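PDB 3TTG: putative aminomethyltransferase from Leptospirillum rubarum, which probably binds a folate and transfers one-carbon units, as in the glycine cleavage T-protein family. Local coordinates for residues L172-S177 with G185-L190; H33-L38 with G142-S147; L75-F80 with D90-N95. One frame throughout, in Å; residues are numbered along the deposited sequence. Where two conformers were deposited one is given.

From the N terminus, helix 29-34 and strand 37-39 come first, and contact 2 brings them against residues 142-147 more than a hundred residues later, closing the longest loop of the three. Within that loop lies contact 3, the hairpin of strands 75-81 and 87-96 in the five-stranded antiparallel sheet. Contact 1 follows in series, pairing strand 170-173 with strand 187-193 in the mixed sheet that strand 37-39 also joins. Contacts 1 and 2 meet where Ala188 and Leu186 pack on Thr145. Contacts 1 and 3 meet where Trp92 lies against His174 and Pro175, linking the two sheets; contacts 2 and 3 do not touch.

Contact 1: residues L172-S177 with G185-L190; sequences LIHPTS and GLQADL
His174 NE2 donates to Asp189 OD2 at 2.7 Å, with the carboxylate oxygen in the ring plane and met on its syn side, although the nitrogen stands 32° out of the carboxylate plane; ring and carboxylate are turned 77° against each other. At the other nitrogen, ND1 of His174 lies 2.8 Å from water 2, also in the ring plane, and this water donates to Gln187 OE1. CB of Gln187 sits over one face of the imidazole as a CH-pi contact, 3.9 Å from the ring centroid. With partners at both nitrogens and a methylene over its face, the ring has little freedom to rotate. Arg139 adds a weak, long ion pair to Asp189 OD1, and Trp92 of the hairpin strand meets the His174 ring.

The backbones form neighbouring antiparallel strands of the mixed sheet in the folate-binding domain. Leu172 and Asp189 make the hydrogen-bonded pair, each N donating to the other's O, and His174 N extends the ladder to Gln187 O at 3.0 Å. Beyond it the direct ladder stops and waters bridge the backbones: water 1 joins His174 O to Gln187 N, and water 3 lies between Pro175 O and Gly185 O, 2.6 Å from the latter. On the face carrying Ile173 and Ala188, CD1 of Ile173 packs on CB of Ala188, though the apparent closeness of the two is doubtful. CG1 of Ile173, beside its backbone N (chi1 -48°), carries CD1 to Ala188, while the CG2 branch of Ile173 lies 4.4 Å from Leu186 CD2. Leu186 CD2 also runs alongside Thr176 CG2 at 4.1 Å.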
loop_
_atom_site.group_PDB
_atom_site.type_symbol
_atom_site.label_atom_id
_atom_site.label_comp_id
_atom_site.label_asym_id
_atom_site.label_seq_id
_atom_site.Cartn_x
_atom_site.Cartn_y
_atom_site.Cartn_z
ATOM N N LEU A 172 0.315 10.983 -7.940
ATOM C CA LEU A 172 0.142 9.552 -8.117
ATOM C C LEU A 172 -1.318 9.235 -7.838
ATOM O O LEU A 172 -1.768 9.445 -6.684
ATOM C CB LEU A 172 0.999 8.728 -7.147
ATOM C CG LEU A 172 2.545 8.686 -7.300
ATOM C CD1 LEU A 172 3.147 10.081 -7.285
ATOM C CD2 LEU A 172 3.164 7.880 -6.173
ATOM N N ILE A 173 -2.032 8.657 -8.804
ATOM C CA ILE A 173 -3.382 8.161 -8.546
ATOM C C ILE A 173 -3.250 6.676 -8.602
ATOM O O ILE A 173 -2.916 6.136 -9.654
ATOM C CB ILE A 173 -4.498 8.665 -9.451
ATOM C CG1 ILE A 173 -4.493 10.179 -9.651
ATOM C CG2 ILE A 173 -5.849 8.179 -8.930
ATOM C CD1 ILE A 173 -4.621 10.955 -8.517
ATOM N N HIS A 174 -3.483 6.015 -7.495
ATOM C CA HIS A 174 -3.317 4.568 -7.440
ATOM C C HIS A 174 -4.315 3.854 -8.355
ATOM O O HIS A 174 -5.442 4.338 -8.582
ATOM C CB HIS A 174 -3.556 4.036 -6.004
ATOM C CG HIS A 174 -2.581 4.443 -4.943
ATOM N ND1 HIS A 174 -2.441 3.707 -3.788
ATOM C CD2 HIS A 174 -1.805 5.549 -4.841
ATOM C CE1 HIS A 174 -1.594 4.385 -3.020
ATOM N NE2 HIS A 174 -1.174 5.481 -3.621
ATOM N N PRO A 175 -4.020 2.616 -8.737
ATOM C CA PRO A 175 -5.089 1.782 -9.335
ATOM C C PRO A 175 -6.202 1.593 -8.321
ATOM O O PRO A 175 -5.941 1.555 -7.104
ATOM C CB PRO A 175 -4.396 0.450 -9.644
ATOM C CG PRO A 175 -3.120 0.491 -8.992
ATOM C CD PRO A 175 -2.771 1.862 -8.562
ATOM N N THR A 176 -7.452 1.519 -8.784
ATOM C CA THR A 176 -8.577 1.359 -7.846
ATOM C C THR A 176 -8.620 -0.099 -7.313
ATOM O O THR A 176 -9.089 -0.272 -6.209
ATOM C CB THR A 176 -9.860 1.796 -8.486
ATOM O OG1 THR A 176 -10.017 1.045 -9.696
ATOM C CG2 THR A 176 -9.858 3.310 -8.772
ATOM N N SER A 177 -7.997 -1.089 -8.004
ATOM C CA SER A 177 -7.937 -2.486 -7.540
ATOM C C SER A 177 -6.636 -2.769 -6.844
ATOM O O SER A 177 -5.562 -2.338 -7.296
ATOM C CB SER A 177 -8.145 -3.480 -8.685
ATOM O OG SER A 177 -9.493 -3.323 -9.080
ATOM N N GLY A 185 -11.258 1.723 -3.742
ATOM C CA GLY A 185 -11.597 3.128 -3.889
ATOM C C GLY A 185 -10.433 3.998 -4.311
ATOM O O GLY A 185 -9.312 3.512 -4.506
ATOM N N LEU A 186 -10.698 5.303 -4.449
ATOM C CA LEU A 186 -9.674 6.225 -4.899
ATOM C C LEU A 186 -8.641 6.587 -3.816
ATOM O O LEU A 186 -8.980 6.837 -2.647
ATOM C CB LEU A 186 -10.307 7.522 -5.433
ATOM C CG LEU A 186 -11.019 7.345 -6.753
ATOM C CD1 LEU A 186 -12.089 8.435 -6.927
ATOM C CD2 LEU A 186 -10.027 7.335 -7.918
ATOM N N GLN A 187 -7.397 6.671 -4.253
ATOM C CA GLN A 187 -6.233 7.129 -3.424
ATOM C C GLN A 187 -5.303 7.947 -4.259
ATOM O O GLN A 187 -4.903 7.484 -5.323
ATOM C CB GLN A 187 -5.444 5.991 -2.835
ATOM C CG GLN A 187 -6.193 5.075 -1.923
ATOM C CD GLN A 187 -5.319 3.932 -1.501
ATOM O OE1 GLN A 187 -5.273 2.867 -2.158
ATOM N NE2 GLN A 187 -4.629 4.100 -0.395
ATOM N N ALA A 188 -5.035 9.180 -3.863
ATOM C CA ALA A 188 -4.090 10.006 -4.569
ATOM C C ALA A 188 -3.028 10.530 -3.620
ATOM O O ALA A 188 -3.331 10.907 -2.480
ATOM C CB ALA A 188 -4.791 11.167 -5.232
ATOM N N ASP A 189 -1.772 10.505 -4.080
ATOM C CA ASP A 189 -0.630 11.023 -3.335
ATOM C C ASP A 189 -0.048 12.198 -4.074
ATOM O O ASP A 189 0.432 12.068 -5.204
ATOM C CB ASP A 189 0.432 9.992 -3.135
ATOM C CG ASP A 189 -0.090 8.683 -2.553
ATOM O OD1 ASP A 189 -1.026 8.726 -1.688
ATOM O OD2 ASP A 189 0.367 7.632 -3.006
ATOM N N LEU A 190 -0.030 13.314 -3.417
ATOM C CA LEU A 190 0.464 14.545 -3.998
ATOM C C LEU A 190 1.841 14.851 -3.429
ATOM O O LEU A 190 1.947 15.001 -2.225
ATOM C CB LEU A 190 -0.490 15.705 -3.670
ATOM C CG LEU A 190 -1.881 15.740 -4.277
ATOM C CD1 LEU A 190 -2.727 14.554 -3.849
ATOM C CD2 LEU A 190 -2.628 17.000 -3.831
HETATM O O HOH W 1 -7.130 5.231 -6.710
HETATM O O HOH W 2 -3.187 1.105 -2.931
HETATM O O HOH W 3 -6.726 3.067 -4.831
#

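Contact 2: residues H33-L38 with G142-S147; sequences HKKFGL and GPETIS
Glu144 lies along Lys35 where helix 29-34 ends, and its own backbone occupies the N-cap position of helix 145-152. The contact thus joins the exit of one helix to the type I turn, Gly142 to Thr145, that leads into another. From the backbone outward, Glu144 CB rests 3.4 Å from Lys35 O, the same oxygen that accepts Glu144 N at 2.9 Å. CG stays close to this carbonyl and approaches Lys35 CA. The chain is extended beyond CG (chi2 175°), which carries CD past Lys35 CA and CB. At the tip the carboxylate divides: OE2 lies 3.7 Å from Lys35 CG, whereas OE1 meets the edge of the Phe36 ring in its plane, 3.9 Å from CD2. Lys35 and Glu144 point the same way side by side, so the acid touches the lysine's methylenes, and Lys35 NZ remains 5.9 Å from Glu144 OE2, too far for direct contact.

Next to it, Pro143 sets its ring against the helix's last carbonyls, with CG near Lys34 O and CD 3.3 Å from His33 O. Gly142 passes close to the Lys35-Phe36 backbone, its CA 4.4 Å from Phe36 CA. Within the turn, Gly142 O accepts both Thr145 N and Thr145 OG1 from the same face of its carbonyl plane, the hydroxyl at 2.8 Å.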
loop_
_atom_site.group_PDB
_atom_site.type_symbol
_atom_site.label_atom_id
_atom_site.label_comp_id
_atom_site.label_asym_id
_atom_site.label_seq_id
_atom_site.Cartn_x
_atom_site.Cartn_y
_atom_site.Cartn_z
ATOM N N HIS A 33 -15.127 7.791 3.654
ATOM C CA HIS A 33 -15.748 6.780 2.793
ATOM C C HIS A 33 -16.863 7.360 1.918
ATOM O O HIS A 33 -17.081 6.866 0.833
ATOM C CB HIS A 33 -16.334 5.615 3.647
ATOM C CG HIS A 33 -15.313 4.730 4.248
ATOM N ND1 HIS A 33 -14.571 3.861 3.486
ATOM C CD2 HIS A 33 -14.960 4.585 5.537
ATOM C CE1 HIS A 33 -13.810 3.186 4.337
ATOM N NE2 HIS A 33 -13.977 3.627 5.578
ATOM N N LYS A 34 -17.549 8.399 2.380
ATOM C CA LYS A 34 -18.667 9.006 1.657
ATOM C C LYS A 34 -18.223 10.201 0.789
ATOM O O LYS A 34 -18.803 10.423 -0.262
ATOM C CB LYS A 34 -19.734 9.459 2.674
ATOM C CG LYS A 34 -21.131 9.662 2.083
ATOM C CD LYS A 34 -22.031 10.576 2.953
ATOM C CE LYS A 34 -22.230 11.968 2.379
ATOM N NZ LYS A 34 -22.935 12.870 3.336
ATOM N N LYS A 35 -17.284 11.015 1.272
ATOM C CA LYS A 35 -16.793 12.196 0.542
ATOM C C LYS A 35 -15.301 12.044 0.251
ATOM O O LYS A 35 -14.909 11.520 -0.802
ATOM C CB LYS A 35 -17.118 13.470 1.345
ATOM C CG LYS A 35 -18.650 13.650 1.525
ATOM C CD LYS A 35 -19.096 15.085 1.688
ATOM C CE LYS A 35 -20.395 15.200 2.450
ATOM N NZ LYS A 35 -20.794 16.613 2.690
ATOM N N PHE A 36 -14.463 12.521 1.134
ATOM C CA PHE A 36 -13.022 12.369 0.975
ATOM C C PHE A 36 -12.343 12.680 2.278
ATOM O O PHE A 36 -12.907 13.367 3.136
ATOM C CB PHE A 36 -12.422 13.233 -0.179
ATOM C CG PHE A 36 -12.396 14.723 0.096
ATOM C CD1 PHE A 36 -11.296 15.317 0.705
ATOM C CD2 PHE A 36 -13.488 15.515 -0.200
ATOM C CE1 PHE A 36 -11.297 16.679 0.992
ATOM C CE2 PHE A 36 -13.485 16.871 0.101
ATOM C CZ PHE A 36 -12.381 17.441 0.670
ATOM N N GLY A 37 -11.149 12.130 2.400
ATOM C CA GLY A 37 -10.298 12.308 3.547
ATOM C C GLY A 37 -8.988 12.858 3.070
ATOM O O GLY A 37 -8.494 12.478 2.008
ATOM N N LEU A 38 -8.402 13.697 3.887
ATOM C CA LEU A 38 -7.108 14.348 3.666
ATOM C C LEU A 38 -6.165 13.938 4.785
ATOM O O LEU A 38 -6.564 13.948 5.962
ATOM C CB LEU A 38 -7.402 15.854 3.669
ATOM C CG LEU A 38 -6.273 16.820 3.598
ATOM C CD1 LEU A 38 -5.457 16.617 2.352
ATOM C CD2 LEU A 38 -6.797 18.197 3.629
ATOM N N GLY A 142 -10.894 8.489 -0.966
ATOM C CA GLY A 142 -12.342 8.544 -1.063
ATOM C C GLY A 142 -12.920 8.963 -2.384
ATOM O O GLY A 142 -12.192 9.405 -3.279
ATOM N N PRO A 143 -14.263 8.807 -2.492
ATOM C CA PRO A 143 -14.937 8.965 -3.791
ATOM C C PRO A 143 -14.824 10.324 -4.469
ATOM O O PRO A 143 -14.943 10.376 -5.696
ATOM C CB PRO A 143 -16.413 8.644 -3.478
ATOM C CG PRO A 143 -16.537 8.614 -2.034
ATOM C CD PRO A 143 -15.196 8.282 -1.475
ATOM N N GLU A 144 -14.602 11.404 -3.702
ATOM C CA GLU A 144 -14.481 12.752 -4.264
ATOM C C GLU A 144 -13.016 13.182 -4.474
ATOM O O GLU A 144 -12.775 14.344 -4.765
ATOM C CB GLU A 144 -15.223 13.745 -3.354
ATOM C CG GLU A 144 -16.729 13.506 -3.353
ATOM C CD GLU A 144 -17.540 14.368 -2.402
ATOM O OE1 GLU A 144 -17.001 15.379 -1.893
ATOM O OE2 GLU A 144 -18.720 14.019 -2.154
ATOM N N THR A 145 -12.037 12.266 -4.358
ATOM C CA THR A 145 -10.633 12.581 -4.554
ATOM C C THR A 145 -10.364 13.304 -5.874
ATOM O O THR A 145 -9.599 14.266 -5.866
ATOM C CB THR A 145 -9.783 11.270 -4.517
ATOM O OG1 THR A 145 -9.826 10.809 -3.186
ATOM C CG2 THR A 145 -8.313 11.462 -4.958
ATOM N N ILE A 146 -10.926 12.820 -7.002
ATOM C CA ILE A 146 -10.645 13.471 -8.288
ATOM C C ILE A 146 -11.170 14.924 -8.286
ATOM O O ILE A 146 -10.502 15.803 -8.820
ATOM C CB ILE A 146 -11.192 12.699 -9.518
ATOM C CG1 ILE A 146 -10.731 11.232 -9.562
ATOM C CG2 ILE A 146 -10.848 13.446 -10.831
ATOM C CD1 ILE A 146 -9.299 11.036 -9.545
ATOM N N SER A 147 -12.364 15.175 -7.712
ATOM C CA SER A 147 -12.945 16.531 -7.669
ATOM C C SER A 147 -12.040 17.486 -6.894
ATOM O O SER A 147 -11.922 18.647 -7.270
ATOM C CB SER A 147 -14.355 16.530 -7.060
ATOM O OG SER A 147 -14.361 16.602 -5.640
#

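Contact 3: residues L75-F80 with D90-N95; sequences LSYSFF and DAWCGN
Tyr77 and Trp92 meet obliquely, their planes 49° apart, across the antiparallel hairpin of strands 75-81 and 87-96, which forms one margin of the five-stranded sheet. CD1 of Tyr77 lies over one face of the indole toward its rim, 3.5 Å from Trp92 CH2. With Tyr77 CG anti to its N (chi1 -171°), CB rests against Trp92 CZ3 while the phenol reaches along to Asp90. Leu75 CD2 packs by the adjoining CE3 of the same six-membered ring of Trp92, 3.6 Å away.

On the face of Ser76, Ser78, Ala91 and Cys93 the side chains are small, and the Phe80 ring swings in so that its CE2 meets Ala91 CB at 3.7 Å. Between these layers, the pairs Ser76 with Cys93 and Ser78 with Ala91 each exchange two backbone hydrogen bonds.

Past the indole, Asp90 CB packs against Phe79 CD1 and CE1. At the carboxylate, OD1 forms a salt bridge with Arg45, while Tyr77 OH donates to the anti lone pair of Asp90 OD2 at 2.6 Å.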
loop_
_atom_site.group_PDB
_atom_site.type_symbol
_atom_site.label_atom_id
_atom_site.label_comp_id
_atom_site.label_asym_id
_atom_site.label_seq_id
_atom_site.Cartn_x
_atom_site.Cartn_y
_atom_site.Cartn_z
ATOM N N LEU A 75 0.957 4.756 -13.859
ATOM C CA LEU A 75 1.566 4.375 -12.619
ATOM C C LEU A 75 1.491 2.855 -12.505
ATOM O O LEU A 75 0.457 2.287 -12.815
ATOM C CB LEU A 75 0.818 5.010 -11.469
ATOM C CG LEU A 75 1.476 4.938 -10.108
ATOM C CD1 LEU A 75 2.571 5.897 -10.009
ATOM C CD2 LEU A 75 0.457 5.248 -9.048
ATOM N N SER A 76 2.518 2.226 -11.982
ATOM C CA SER A 76 2.452 0.783 -11.720
ATOM C C SER A 76 2.972 0.493 -10.325
ATOM O O SER A 76 3.620 1.349 -9.710
ATOM C CB SER A 76 3.261 0.036 -12.770
ATOM O OG SER A 76 4.602 0.309 -12.456
ATOM N N TYR A 77 2.477 -0.591 -9.736
ATOM C CA TYR A 77 2.916 -1.075 -8.467
ATOM C C TYR A 77 3.943 -2.173 -8.728
ATOM O O TYR A 77 3.789 -2.958 -9.676
ATOM C CB TYR A 77 1.748 -1.658 -7.731
ATOM C CG TYR A 77 2.039 -2.007 -6.309
ATOM C CD1 TYR A 77 2.316 -1.025 -5.381
ATOM C CD2 TYR A 77 1.898 -3.307 -5.856
ATOM C CE1 TYR A 77 2.483 -1.327 -4.043
ATOM C CE2 TYR A 77 2.072 -3.626 -4.522
ATOM C CZ TYR A 77 2.391 -2.640 -3.618
ATOM O OH TYR A 77 2.535 -2.984 -2.298
ATOM N N SER A 78 4.945 -2.222 -7.926
ATOM C CA SER A 78 5.947 -3.294 -8.008
ATOM C C SER A 78 6.464 -3.676 -6.664
ATOM O O SER A 78 6.537 -2.847 -5.753
ATOM C CB SER A 78 7.148 -2.849 -8.840
ATOM O OG SER A 78 8.009 -3.941 -9.156
ATOM N N PHE A 79 6.949 -4.907 -6.582
ATOM C CA PHE A 79 7.791 -5.371 -5.515
ATOM C C PHE A 79 9.244 -5.388 -5.971
ATOM O O PHE A 79 9.555 -5.419 -7.163
ATOM C CB PHE A 79 7.396 -6.791 -5.056
ATOM C CG PHE A 79 6.085 -6.833 -4.371
ATOM C CD1 PHE A 79 5.932 -6.308 -3.096
ATOM C CD2 PHE A 79 4.965 -7.327 -5.017
ATOM C CE1 PHE A 79 4.689 -6.289 -2.488
ATOM C CE2 PHE A 79 3.719 -7.278 -4.413
ATOM C CZ PHE A 79 3.598 -6.817 -3.140
ATOM N N PHE A 80 10.115 -5.417 -4.987
ATOM C CA PHE A 80 11.550 -5.677 -5.114
ATOM C C PHE A 80 11.793 -6.846 -4.216
ATOM O O PHE A 80 11.600 -6.769 -2.987
ATOM C CB PHE A 80 12.396 -4.454 -4.773
ATOM C CG PHE A 80 12.184 -3.324 -5.751
ATOM C CD1 PHE A 80 13.077 -3.108 -6.786
ATOM C CD2 PHE A 80 11.012 -2.575 -5.728
ATOM C CE1 PHE A 80 12.853 -2.116 -7.712
ATOM C CE2 PHE A 80 10.786 -1.595 -6.663
ATOM C CZ PHE A 80 11.688 -1.385 -7.655
ATOM N N ASP A 90 8.128 -2.502 -1.586
ATOM C CA ASP A 90 7.161 -2.244 -2.618
ATOM C C ASP A 90 7.499 -0.826 -3.127
ATOM O O ASP A 90 8.268 -0.132 -2.503
ATOM C CB ASP A 90 5.699 -2.415 -2.171
ATOM C CG ASP A 90 5.183 -1.373 -1.185
ATOM O OD1 ASP A 90 5.957 -0.526 -0.777
ATOM O OD2 ASP A 90 3.983 -1.342 -0.938
ATOM N N ALA A 91 7.057 -0.460 -4.295
ATOM C CA ALA A 91 7.203 0.907 -4.809
ATOM C C ALA A 91 6.095 1.237 -5.806
ATOM O O ALA A 91 5.698 0.371 -6.582
ATOM C CB ALA A 91 8.565 1.080 -5.487
ATOM N N TRP A 92 5.742 2.504 -5.894
ATOM C CA TRP A 92 4.946 3.067 -6.971
ATOM C C TRP A 92 5.959 3.517 -7.987
ATOM O O TRP A 92 6.984 4.126 -7.611
ATOM C CB TRP A 92 4.021 4.200 -6.507
ATOM C CG TRP A 92 2.992 3.729 -5.547
ATOM C CD1 TRP A 92 2.996 3.886 -4.196
ATOM C CD2 TRP A 92 1.907 2.829 -5.844
ATOM N NE1 TRP A 92 1.970 3.162 -3.631
ATOM C CE2 TRP A 92 1.263 2.536 -4.624
ATOM C CE3 TRP A 92 1.351 2.343 -7.038
ATOM C CZ2 TRP A 92 0.112 1.744 -4.554
ATOM C CZ3 TRP A 92 0.245 1.496 -6.964
ATOM C CH2 TRP A 92 -0.392 1.243 -5.731
ATOM N N CYS A 93 5.704 3.222 -9.262
ATOM C CA CYS A 93 6.629 3.478 -10.357
ATOM C C CYS A 93 5.953 4.311 -11.443
ATOM O O CYS A 93 4.914 3.911 -11.973
ATOM C CB CYS A 93 7.164 2.167 -10.939
ATOM S SG CYS A 93 7.646 0.921 -9.709
ATOM N N GLY A 94 6.599 5.410 -11.814
ATOM C CA GLY A 94 6.145 6.305 -12.865
ATOM C C GLY A 94 7.245 6.652 -13.842
ATOM O O GLY A 94 8.410 6.490 -13.536
ATOM N N ASN A 95 6.894 7.168 -15.006
ATOM C CA ASN A 95 7.843 7.638 -16.027
ATOM C C ASN A 95 7.614 9.103 -16.304
ATOM O O ASN A 95 6.467 9.512 -16.451
ATOM C CB ASN A 95 7.664 6.880 -17.345
ATOM C CG ASN A 95 7.730 5.393 -17.214
ATOM O OD1 ASN A 95 8.773 4.773 -17.438
ATOM N ND2 ASN A 95 6.617 4.788 -16.849
#